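Local coordinates for protein galactose-1-phosphate uridylyltransferase (Pyrobaculum aerophilum str. IM2, PDB 6K9Z) that probably transfers uridylyl groups between UDP-glucose and galactose 1-phosphate in carbohydrate metabolism, and binds zinc, iron and UDP, at residues V80-H86 with T137-I143; S92-L96 with A227-K231; P53-P59 with P72-S77; I99-T104 with V223-A227. The protein carries 1 engineered substitution. One frame throughout, in Å; residues are numbered along the deposited sequence.

Contact 1 (V80-H86 with T137-I143); sequences VVETPQH and THPFSQI. Engineered in segment 137-143: F140 (natural residue His). With ZN (zinc ion), chain C; UDP (uridine-5'-diphosphate), chain G.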
# COMPACT_ATOMS: atom_id res chain seq x y z
N VAL A 80 12.54 -4.02 -18.50
CA VAL A 80 13.87 -3.42 -18.77
C VAL A 80 14.89 -4.44 -18.24
O VAL A 80 15.04 -4.50 -16.99
CB VAL A 80 14.01 -2.07 -18.07
CG1 VAL A 80 15.40 -1.45 -18.28
CG2 VAL A 80 12.88 -1.10 -18.47
N VAL A 81 15.55 -5.15 -19.13
CA VAL A 81 16.66 -6.07 -18.76
C VAL A 81 17.88 -5.18 -18.66
O VAL A 81 18.37 -4.68 -19.70
CB VAL A 81 16.82 -7.25 -19.72
CG1 VAL A 81 17.78 -8.28 -19.15
CG2 VAL A 81 15.50 -7.87 -20.10
N GLU A 82 18.39 -5.03 -17.44
CA GLU A 82 19.34 -3.98 -17.04
C GLU A 82 20.79 -4.29 -17.42
O GLU A 82 21.58 -3.36 -17.39
CB GLU A 82 19.20 -3.75 -15.55
CG GLU A 82 17.88 -3.08 -15.21
CD GLU A 82 17.63 -3.05 -13.70
OE1 GLU A 82 18.42 -3.72 -12.98
OE2 GLU A 82 16.78 -2.25 -13.26
N THR A 83 21.10 -5.55 -17.71
CA THR A 83 22.48 -6.05 -18.00
C THR A 83 22.31 -7.43 -18.60
O THR A 83 21.37 -8.13 -18.22
CB THR A 83 23.34 -6.13 -16.73
OG1 THR A 83 24.55 -6.80 -17.02
CG2 THR A 83 22.64 -6.91 -15.62
N PRO A 84 23.20 -7.87 -19.51
CA PRO A 84 23.22 -9.25 -19.97
C PRO A 84 23.71 -10.24 -18.88
O PRO A 84 23.44 -11.39 -18.98
CB PRO A 84 24.17 -9.17 -21.20
CG PRO A 84 25.06 -7.97 -20.96
CD PRO A 84 24.22 -7.02 -20.16
N GLN A 85 24.38 -9.71 -17.84
CA GLN A 85 24.95 -10.56 -16.75
C GLN A 85 23.87 -10.92 -15.72
O GLN A 85 23.30 -10.00 -15.11
CB GLN A 85 26.10 -9.82 -16.06
CG GLN A 85 27.34 -9.67 -16.93
CD GLN A 85 28.46 -8.97 -16.20
OE1 GLN A 85 29.61 -9.00 -16.62
NE2 GLN A 85 28.13 -8.33 -15.09
N HIS A 86 23.60 -12.21 -15.58
CA HIS A 86 22.59 -12.73 -14.61
C HIS A 86 23.04 -12.60 -13.15
O HIS A 86 22.20 -12.24 -12.32
CB HIS A 86 22.26 -14.19 -14.93
CG HIS A 86 21.08 -14.71 -14.18
ND1 HIS A 86 19.83 -14.81 -14.76
CD2 HIS A 86 20.95 -15.14 -12.91
CE1 HIS A 86 18.98 -15.29 -13.87
NE2 HIS A 86 19.65 -15.50 -12.73
N THR A 137 15.93 -13.76 -10.65
CA THR A 137 17.18 -13.23 -10.02
C THR A 137 17.92 -12.30 -11.00
O THR A 137 18.77 -11.48 -10.55
CB THR A 137 18.00 -14.41 -9.47
OG1 THR A 137 18.20 -15.46 -10.44
CG2 THR A 137 17.29 -15.02 -8.28
N HIS A 138 17.59 -12.32 -12.28
CA HIS A 138 18.24 -11.43 -13.28
C HIS A 138 17.83 -10.00 -12.99
O HIS A 138 16.65 -9.76 -12.76
CB HIS A 138 17.86 -11.87 -14.70
CG HIS A 138 18.80 -11.38 -15.75
ND1 HIS A 138 19.61 -12.21 -16.47
CD2 HIS A 138 19.05 -10.14 -16.18
CE1 HIS A 138 20.31 -11.50 -17.34
NE2 HIS A 138 20.01 -10.19 -17.16
N PRO A 139 18.80 -9.03 -12.95
CA PRO A 139 18.48 -7.63 -12.71
C PRO A 139 17.54 -7.10 -13.79
O PRO A 139 17.86 -7.16 -14.97
CB PRO A 139 19.82 -6.90 -12.83
CG PRO A 139 20.81 -7.95 -12.47
CD PRO A 139 20.25 -9.22 -13.09
N PHE A 140 16.42 -6.55 -13.35
CA PHE A 140 15.41 -5.96 -14.27
C PHE A 140 14.56 -4.96 -13.50
O PHE A 140 14.39 -5.04 -12.26
CB PHE A 140 14.54 -7.01 -14.96
CG PHE A 140 13.49 -7.61 -14.07
CD1 PHE A 140 13.82 -8.66 -13.22
CD2 PHE A 140 12.20 -7.13 -14.04
CE1 PHE A 140 12.87 -9.21 -12.37
CE2 PHE A 140 11.25 -7.67 -13.18
CZ PHE A 140 11.59 -8.69 -12.34
N SER A 141 13.94 -4.10 -14.29
CA SER A 141 12.91 -3.15 -13.85
C SER A 141 11.71 -3.23 -14.83
O SER A 141 11.78 -3.99 -15.78
CB SER A 141 13.51 -1.75 -13.69
OG SER A 141 14.44 -1.43 -14.70
N GLN A 142 10.70 -2.42 -14.61
CA GLN A 142 9.43 -2.54 -15.34
C GLN A 142 9.00 -1.14 -15.78
O GLN A 142 9.24 -0.17 -15.07
CB GLN A 142 8.36 -3.25 -14.50
CG GLN A 142 8.65 -4.74 -14.23
CD GLN A 142 7.46 -5.43 -13.64
OE1 GLN A 142 6.39 -5.61 -14.27
NE2 GLN A 142 7.63 -5.85 -12.41
N ILE A 143 8.33 -1.11 -16.92
CA ILE A 143 7.58 0.09 -17.37
C ILE A 143 6.12 -0.30 -17.65
O ILE A 143 5.89 -1.27 -18.38
CB ILE A 143 8.21 0.66 -18.64
CG1 ILE A 143 9.66 1.13 -18.44
CG2 ILE A 143 7.33 1.81 -19.15
CD1 ILE A 143 10.49 1.15 -19.70
ZN ZN C . 19.32 -14.31 -16.55
N1 UDP G . 8.20 -11.80 -16.85
C2 UDP G . 8.25 -11.86 -18.25
N3 UDP G . 8.55 -13.00 -18.88
C4 UDP G . 8.77 -14.09 -18.18
C5 UDP G . 8.71 -14.09 -16.81
C6 UDP G . 8.41 -12.91 -16.18
O2 UDP G . 8.06 -10.91 -18.96
O4 UDP G . 9.05 -15.12 -18.75
C1' UDP G . 7.83 -10.62 -16.10
C2' UDP G . 6.54 -11.10 -15.42
O2' UDP G . 5.42 -11.38 -16.23
C3' UDP G . 6.26 -10.01 -14.43
C4' UDP G . 7.61 -9.67 -13.98
O4' UDP G . 8.52 -10.29 -14.91
O3' UDP G . 5.59 -8.91 -14.94
C5' UDP G . 7.47 -10.24 -12.58
O5' UDP G . 6.46 -9.54 -11.80
PA UDP G . 4.81 -9.55 -11.80
O1A UDP G . 4.21 -10.91 -12.10
O2A UDP G . 4.47 -9.20 -10.39
O3A UDP G . 4.37 -8.38 -12.86
PB UDP G . 3.06 -8.01 -13.60
O1B UDP G . 2.88 -9.16 -14.38
O2B UDP G . 3.29 -6.77 -14.36
O3B UDP G . 2.03 -7.91 -12.63

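Contact 2 (S92-L96 with A227-K231); sequences SDLPL and AEALK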
# COMPACT_ATOMS: atom_id res chain seq x y z
N SER A 92 22.86 -1.34 -8.10
CA SER A 92 24.03 -0.61 -7.53
C SER A 92 25.34 -1.35 -7.75
O SER A 92 26.41 -0.71 -7.62
CB SER A 92 23.81 -0.27 -6.06
OG SER A 92 23.85 -1.42 -5.22
N ASP A 93 25.31 -2.63 -8.13
CA ASP A 93 26.57 -3.39 -8.41
C ASP A 93 27.04 -3.16 -9.84
O ASP A 93 28.18 -3.51 -10.15
CB ASP A 93 26.37 -4.87 -8.11
CG ASP A 93 26.07 -5.09 -6.64
OD1 ASP A 93 26.95 -4.75 -5.83
OD2 ASP A 93 24.99 -5.61 -6.32
N LEU A 94 26.24 -2.52 -10.67
CA LEU A 94 26.62 -2.27 -12.08
C LEU A 94 27.47 -1.00 -12.18
O LEU A 94 27.29 -0.05 -11.41
CB LEU A 94 25.35 -2.12 -12.93
CG LEU A 94 24.51 -3.39 -13.07
CD1 LEU A 94 23.17 -3.05 -13.73
CD2 LEU A 94 25.25 -4.48 -13.83
N PRO A 95 28.38 -0.93 -13.16
CA PRO A 95 29.20 0.26 -13.34
C PRO A 95 28.31 1.46 -13.68
O PRO A 95 27.27 1.28 -14.31
CB PRO A 95 30.10 -0.06 -14.54
CG PRO A 95 29.98 -1.53 -14.80
CD PRO A 95 28.73 -2.00 -14.10
N LEU A 96 28.77 2.65 -13.27
CA LEU A 96 28.08 3.92 -13.59
C LEU A 96 27.66 3.95 -15.06
O LEU A 96 26.51 4.37 -15.31
CB LEU A 96 29.00 5.09 -13.26
CG LEU A 96 29.15 5.39 -11.78
CD1 LEU A 96 30.30 6.38 -11.52
CD2 LEU A 96 27.82 5.92 -11.25
N ALA A 227 22.62 8.47 -12.62
CA ALA A 227 23.20 7.12 -12.47
C ALA A 227 24.04 7.08 -11.18
O ALA A 227 23.94 6.12 -10.41
CB ALA A 227 24.01 6.75 -13.66
N GLU A 228 24.81 8.13 -10.90
CA GLU A 228 25.68 8.16 -9.69
C GLU A 228 24.80 8.19 -8.43
O GLU A 228 25.05 7.40 -7.46
CB GLU A 228 26.64 9.33 -9.76
CG GLU A 228 27.49 9.45 -8.51
CD GLU A 228 28.54 10.53 -8.64
OE1 GLU A 228 28.20 11.71 -8.50
OE2 GLU A 228 29.68 10.19 -9.00
N ALA A 229 23.78 9.05 -8.41
CA ALA A 229 22.93 9.19 -7.22
C ALA A 229 22.22 7.86 -6.95
O ALA A 229 22.13 7.46 -5.77
CB ALA A 229 21.96 10.33 -7.37
N LEU A 230 21.73 7.20 -7.98
CA LEU A 230 21.07 5.88 -7.82
C LEU A 230 22.10 4.85 -7.33
O LEU A 230 21.82 4.14 -6.35
CB LEU A 230 20.47 5.44 -9.16
CG LEU A 230 19.20 6.19 -9.55
CD1 LEU A 230 18.76 5.84 -10.97
CD2 LEU A 230 18.11 5.86 -8.55
N LYS A 231 23.25 4.77 -7.94
CA LYS A 231 24.26 3.78 -7.55
C LYS A 231 24.62 3.99 -6.09
O LYS A 231 24.70 3.00 -5.33
CB LYS A 231 25.48 3.88 -8.47
CG LYS A 231 26.57 2.89 -8.17
CD LYS A 231 27.70 2.87 -9.21
CE LYS A 231 28.87 2.01 -8.81
NZ LYS A 231 28.52 0.59 -8.81

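Contact 3 (P53-P59 with P72-S77); sequences PVVTENP and PARGSS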
# COMPACT_ATOMS: atom_id res chain seq x y z
N PRO A 53 1.12 -9.23 -19.90
CA PRO A 53 0.91 -7.79 -19.86
C PRO A 53 -0.40 -7.37 -19.21
O PRO A 53 -1.44 -7.95 -19.51
CB PRO A 53 0.94 -7.39 -21.33
CG PRO A 53 0.46 -8.60 -22.07
CD PRO A 53 0.90 -9.79 -21.24
N VAL A 54 -0.30 -6.46 -18.24
CA VAL A 54 -1.46 -5.86 -17.52
C VAL A 54 -2.23 -4.96 -18.50
O VAL A 54 -3.44 -4.78 -18.32
CB VAL A 54 -1.04 -5.13 -16.24
CG1 VAL A 54 -0.63 -6.11 -15.16
CG2 VAL A 54 0.05 -4.11 -16.49
N VAL A 55 -1.49 -4.35 -19.43
CA VAL A 55 -2.07 -3.48 -20.50
C VAL A 55 -1.49 -3.92 -21.85
O VAL A 55 -0.34 -4.38 -21.87
CB VAL A 55 -1.80 -1.99 -20.22
CG1 VAL A 55 -2.75 -1.43 -19.17
CG2 VAL A 55 -0.36 -1.75 -19.82
N THR A 56 -2.27 -3.78 -22.92
CA THR A 56 -1.80 -4.17 -24.28
C THR A 56 -2.30 -3.16 -25.32
O THR A 56 -3.23 -2.39 -25.02
CB THR A 56 -2.24 -5.58 -24.70
OG1 THR A 56 -3.46 -5.93 -24.04
CG2 THR A 56 -1.18 -6.63 -24.43
N GLU A 57 -1.66 -3.17 -26.49
CA GLU A 57 -2.02 -2.28 -27.62
C GLU A 57 -3.45 -2.58 -28.08
O GLU A 57 -4.12 -1.66 -28.56
CB GLU A 57 -1.02 -2.45 -28.77
CG GLU A 57 -1.31 -1.54 -29.95
CD GLU A 57 -0.80 -0.12 -29.79
OE1 GLU A 57 -0.27 0.20 -28.71
OE2 GLU A 57 -0.94 0.67 -30.74
N ASN A 58 -3.87 -3.85 -28.00
CA ASN A 58 -5.22 -4.22 -28.50
C ASN A 58 -6.03 -4.92 -27.41
O ASN A 58 -6.25 -6.14 -27.53
CB ASN A 58 -5.09 -5.11 -29.74
CG ASN A 58 -6.42 -5.62 -30.25
OD1 ASN A 58 -7.39 -4.87 -30.29
ND2 ASN A 58 -6.47 -6.88 -30.64
N PRO A 59 -6.46 -4.17 -26.39
CA PRO A 59 -7.25 -4.73 -25.30
C PRO A 59 -8.69 -5.04 -25.74
O PRO A 59 -9.20 -4.35 -26.60
CB PRO A 59 -7.28 -3.58 -24.29
CG PRO A 59 -7.43 -2.37 -25.16
CD PRO A 59 -6.60 -2.71 -26.39
N PRO A 72 -10.76 0.50 -21.18
CA PRO A 72 -9.93 -0.47 -21.89
C PRO A 72 -8.50 -0.45 -21.32
O PRO A 72 -7.98 0.60 -21.03
CB PRO A 72 -9.94 0.00 -23.35
CG PRO A 72 -11.27 0.69 -23.47
CD PRO A 72 -11.45 1.38 -22.14
N ALA A 73 -7.93 -1.64 -21.17
CA ALA A 73 -6.55 -1.88 -20.67
C ALA A 73 -5.58 -1.61 -21.81
O ALA A 73 -4.77 -2.48 -22.21
CB ALA A 73 -6.42 -3.26 -20.13
N ARG A 74 -5.61 -0.38 -22.31
CA ARG A 74 -4.84 0.06 -23.49
C ARG A 74 -3.50 0.65 -23.03
O ARG A 74 -3.50 1.63 -22.26
CB ARG A 74 -5.65 1.11 -24.26
CG ARG A 74 -4.96 1.69 -25.48
CD ARG A 74 -4.42 0.64 -26.42
NE ARG A 74 -3.77 1.22 -27.61
CZ ARG A 74 -4.42 1.68 -28.66
NH1 ARG A 74 -5.74 1.63 -28.68
NH2 ARG A 74 -3.77 2.19 -29.67
N GLY A 75 -2.41 0.10 -23.55
CA GLY A 75 -1.05 0.49 -23.13
C GLY A 75 -0.02 -0.57 -23.44
O GLY A 75 -0.21 -1.34 -24.40
N SER A 76 1.11 -0.48 -22.76
CA SER A 76 2.25 -1.41 -22.93
C SER A 76 2.76 -1.73 -21.55
O SER A 76 2.82 -0.82 -20.68
CB SER A 76 3.38 -0.85 -23.75
OG SER A 76 2.91 -0.33 -24.95
N SER A 77 3.14 -2.98 -21.36
CA SER A 77 3.85 -3.45 -20.15
C SER A 77 5.19 -4.02 -20.62
O SER A 77 5.17 -4.91 -21.49
CB SER A 77 3.05 -4.43 -19.42
OG SER A 77 3.82 -4.95 -18.37
O HOH W 1 2.50 -6.78 -16.93
O HOH W 2 2.07 -4.74 -23.37

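Contact 4 (I99-T104 with V223-A227); sequences IKKILT and VADLA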
# COMPACT_ATOMS: atom_id res chain seq x y z
N ILE A 99 24.56 1.85 -15.76
CA ILE A 99 23.33 2.48 -15.19
C ILE A 99 22.95 3.64 -16.13
O ILE A 99 21.76 3.78 -16.41
CB ILE A 99 23.52 2.90 -13.73
CG1 ILE A 99 23.95 1.69 -12.90
CG2 ILE A 99 22.25 3.58 -13.22
CD1 ILE A 99 24.37 2.01 -11.47
N LYS A 100 23.92 4.43 -16.60
CA LYS A 100 23.62 5.53 -17.55
C LYS A 100 22.93 4.96 -18.82
O LYS A 100 21.91 5.54 -19.27
CB LYS A 100 24.89 6.35 -17.81
CG LYS A 100 24.67 7.53 -18.73
CD LYS A 100 25.98 8.32 -18.99
CE LYS A 100 25.84 9.52 -19.92
NZ LYS A 100 24.44 10.05 -19.95
N LYS A 101 23.40 3.83 -19.35
CA LYS A 101 22.79 3.23 -20.57
C LYS A 101 21.36 2.79 -20.22
O LYS A 101 20.48 2.92 -21.09
CB LYS A 101 23.60 2.03 -21.07
CG LYS A 101 24.94 2.36 -21.69
CD LYS A 101 25.73 1.11 -22.02
CE LYS A 101 27.16 1.44 -22.35
NZ LYS A 101 27.87 0.25 -22.90
N ILE A 102 21.11 2.28 -19.02
CA ILE A 102 19.73 1.85 -18.63
C ILE A 102 18.80 3.08 -18.65
O ILE A 102 17.72 3.02 -19.29
CB ILE A 102 19.67 1.18 -17.25
CG1 ILE A 102 20.50 -0.10 -17.20
CG2 ILE A 102 18.25 0.97 -16.83
CD1 ILE A 102 20.83 -0.53 -15.79
N LEU A 103 19.22 4.16 -17.99
CA LEU A 103 18.41 5.42 -17.91
C LEU A 103 18.17 5.99 -19.31
O LEU A 103 17.04 6.36 -19.58
CB LEU A 103 19.09 6.41 -16.97
CG LEU A 103 19.19 5.90 -15.53
CD1 LEU A 103 20.18 6.73 -14.70
CD2 LEU A 103 17.85 5.86 -14.84
N THR A 104 19.18 5.98 -20.17
CA THR A 104 19.09 6.48 -21.55
C THR A 104 18.07 5.67 -22.32
O THR A 104 17.26 6.31 -23.03
CB THR A 104 20.45 6.48 -22.25
OG1 THR A 104 21.31 7.35 -21.49
CG2 THR A 104 20.32 7.00 -23.66
N VAL A 223 21.68 12.95 -16.61
CA VAL A 223 21.48 11.48 -16.56
C VAL A 223 22.72 10.79 -15.96
O VAL A 223 22.56 9.83 -15.22
CB VAL A 223 21.09 10.95 -17.93
CG1 VAL A 223 21.10 9.42 -17.96
CG2 VAL A 223 19.71 11.50 -18.28
N ALA A 224 23.93 11.22 -16.32
CA ALA A 224 25.17 10.68 -15.72
C ALA A 224 25.13 10.90 -14.21
O ALA A 224 25.40 9.96 -13.45
CB ALA A 224 26.38 11.32 -16.35
N ASP A 225 24.70 12.07 -13.76
CA ASP A 225 24.69 12.39 -12.30
C ASP A 225 23.58 11.57 -11.63
O ASP A 225 23.73 11.22 -10.44
CB ASP A 225 24.61 13.90 -12.10
CG ASP A 225 25.93 14.64 -12.24
OD1 ASP A 225 26.99 13.96 -12.28
OD2 ASP A 225 25.86 15.86 -12.41
N LEU A 226 22.47 11.34 -12.32
CA LEU A 226 21.37 10.44 -11.85
C LEU A 226 21.92 9.03 -11.63
O LEU A 226 21.64 8.44 -10.54
CB LEU A 226 20.20 10.41 -12.83
CG LEU A 226 19.06 9.48 -12.43
CD1 LEU A 226 18.61 9.79 -10.98
CD2 LEU A 226 17.91 9.60 -13.42
N ALA A 227 22.62 8.47 -12.62
CA ALA A 227 23.20 7.12 -12.47
C ALA A 227 24.04 7.08 -11.18
O ALA A 227 23.94 6.12 -10.41
CB ALA A 227 24.01 6.75 -13.66

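Contact 1 (V80-H86 with T137-I143)
The end of an antiparallel strand pair opens here into a Cys2His2 zinc site of this HIT-clan enzyme. T137 OG1 takes a hydrogen bond from H86 NE2 (2.7 Å). H138 and H86 bind the zinc through ND1, at 2.1 and 1.9 Å respectively, with C30 and C33 completing the shell; H138 NE2 donates to T83 O (2.7 Å), so both imidazoles are fixed on two sides. P139 O accepts a weak hydrogen bond from E82 N (3.3 Å). F140 is engineered: the natural His is predicted to carry UMP as the tele-UMP-histidine intermediate. F140 CE2 lies 4.2 Å from UDP O4', on the sheet face shared with V81. S141 pairs with V80 through two hydrogen bonds, V80 N to S141 O 2.8 Å and S141 N to V80 O 2.9 Å, while S141 OG donates to E82 OE2 (2.9 Å); E82 also salt-bridges R126. Q142, whose CA-to-CB bond points away from segment 80-86, belongs to the UDP pocket, and I143 CD1 ends 3.5 Å from V80 CG2.

Contact 2 (S92-L96 with A227-K231)
A lysine from helix 220-240 hydrogen-bonds two backbone carbonyls of the connection that leads from a short 3-10 segment into helix 96-114, joining the N-terminal and C-terminal HIT-clan halves of the chain. S92 lies at the end where the backbones come closest, its CA 4.4 Å from that of K231. Its carbonyl takes the first of the lysine's hydrogen bonds, while its OG is engaged by D90. D93 points away from the helix segment, and its carboxylate instead forms a salt bridge with K238, one of the later residues of helix 220-240. At L94 the backbone has left the 3-10 conformation, which brings its carbonyl round to the same ammonium group; the side chain leads away, packing against T83, V88 and I102. P95 occupies the N-cap position of helix 96-114 and itself makes no contact with the helix segment. L96, in the first turn, provides the apolar part: CD2 lies 3.5 Å from E228 CA and 3.7 Å from K231 CD, while its carbonyl O is 3.8 Å from A227 CB. E228 directs its own polar end to N187. K231 is extended through its first three chi angles and bends only at chi4 (69°), so that NZ donates to S92 O at 2.7 Å and to L94 O at 2.9 Å.

Contact 3 (P53-P59 with P72-S77)
V55 is the main bump: its side chain pushes into a hollow bounded by A73, G75, S76 and S77, with CG2 3.4 Å from S76 O. G75 leaves the wall bare there. A73 centres an inverse gamma turn beside this hollow, and T56 forms a single bridge with R74, through T56 N to A73 O (2.9 Å) and G75 N to T56 O (3.0 Å). P59 rests against the turn, CG 3.9 Å from P72 CB and CB 3.4 Å from A73 O; R74 makes a long, weak salt bridge with E57, NH2 to OE2 3.4 Å. Water fills the gap where the backbones part, linking V55 O with S77 N and V54 N with S77 OG. V54 comes within about 4 Å (nearest atoms) of bound UDP, so the loop borders the nucleotide pocket. S76 and S77 open strand 76-81, with backbone hydrogen bonds to I145 and N50 respectively; V54 and V55 lean on Y144 and L146 of strand 140-146, and V54 meets T293 of the second subunit.

Contact 4 (I99-T104 with V223-A227)
Segments of helices 96-114 and 220-240 cross at 122° between their N-to-C directions, with a closest axis approach of 8.7 Å. The backbones come nearest at K100 and A227, whose CA atoms lie 5.3 Å apart; the small methyl of A227 permits this, its CB sitting 3.7 Å from K100 N and 3.7 Å from I99 CG2. L103 enters as a knob between V223, L226 and A227, with L230 one turn along closing the hole: L103 CB is 3.8 Å from V223 CG1, and L103 CD1 is 3.7 Å from L226 CG and 4.0 Å from A227 CB. This apolar helix-helix interface joins the two HIT-clan halves of the chain, and no hydrogen bond links the two segments. At the more exposed edge the aliphatic part of K100 lies along A224, CD to CB 4.0 Å, and its ammonium group is held by a salt bridge to D220. T104 OG1 turns back within its own helix to K100 O (2.9 Å), while lying 4.1 Å from V223 CG1.

Contacts 1 and 3 lie at different points of strand 76-81 beside strand 140-146, with centres 22 Å apart, and both border the UDP pocket: contact 1 holds the predicted nucleotidylated position, here an engineered Phe, and, separately, two of the four zinc ligands, while the V54 side chain of contact 3 comes within about 4 Å of UDP. Contacts 2 and 4 share A227, and with centres 8 Å apart form one continuous interface between the halves. I102 of contact 4 packs on V80 and E82, and L94 of contact 2 on T83, backing contact 1. The L94 side chain is about 8 Å from that of H138. The L226 side chain lies about 14 Å from the iron.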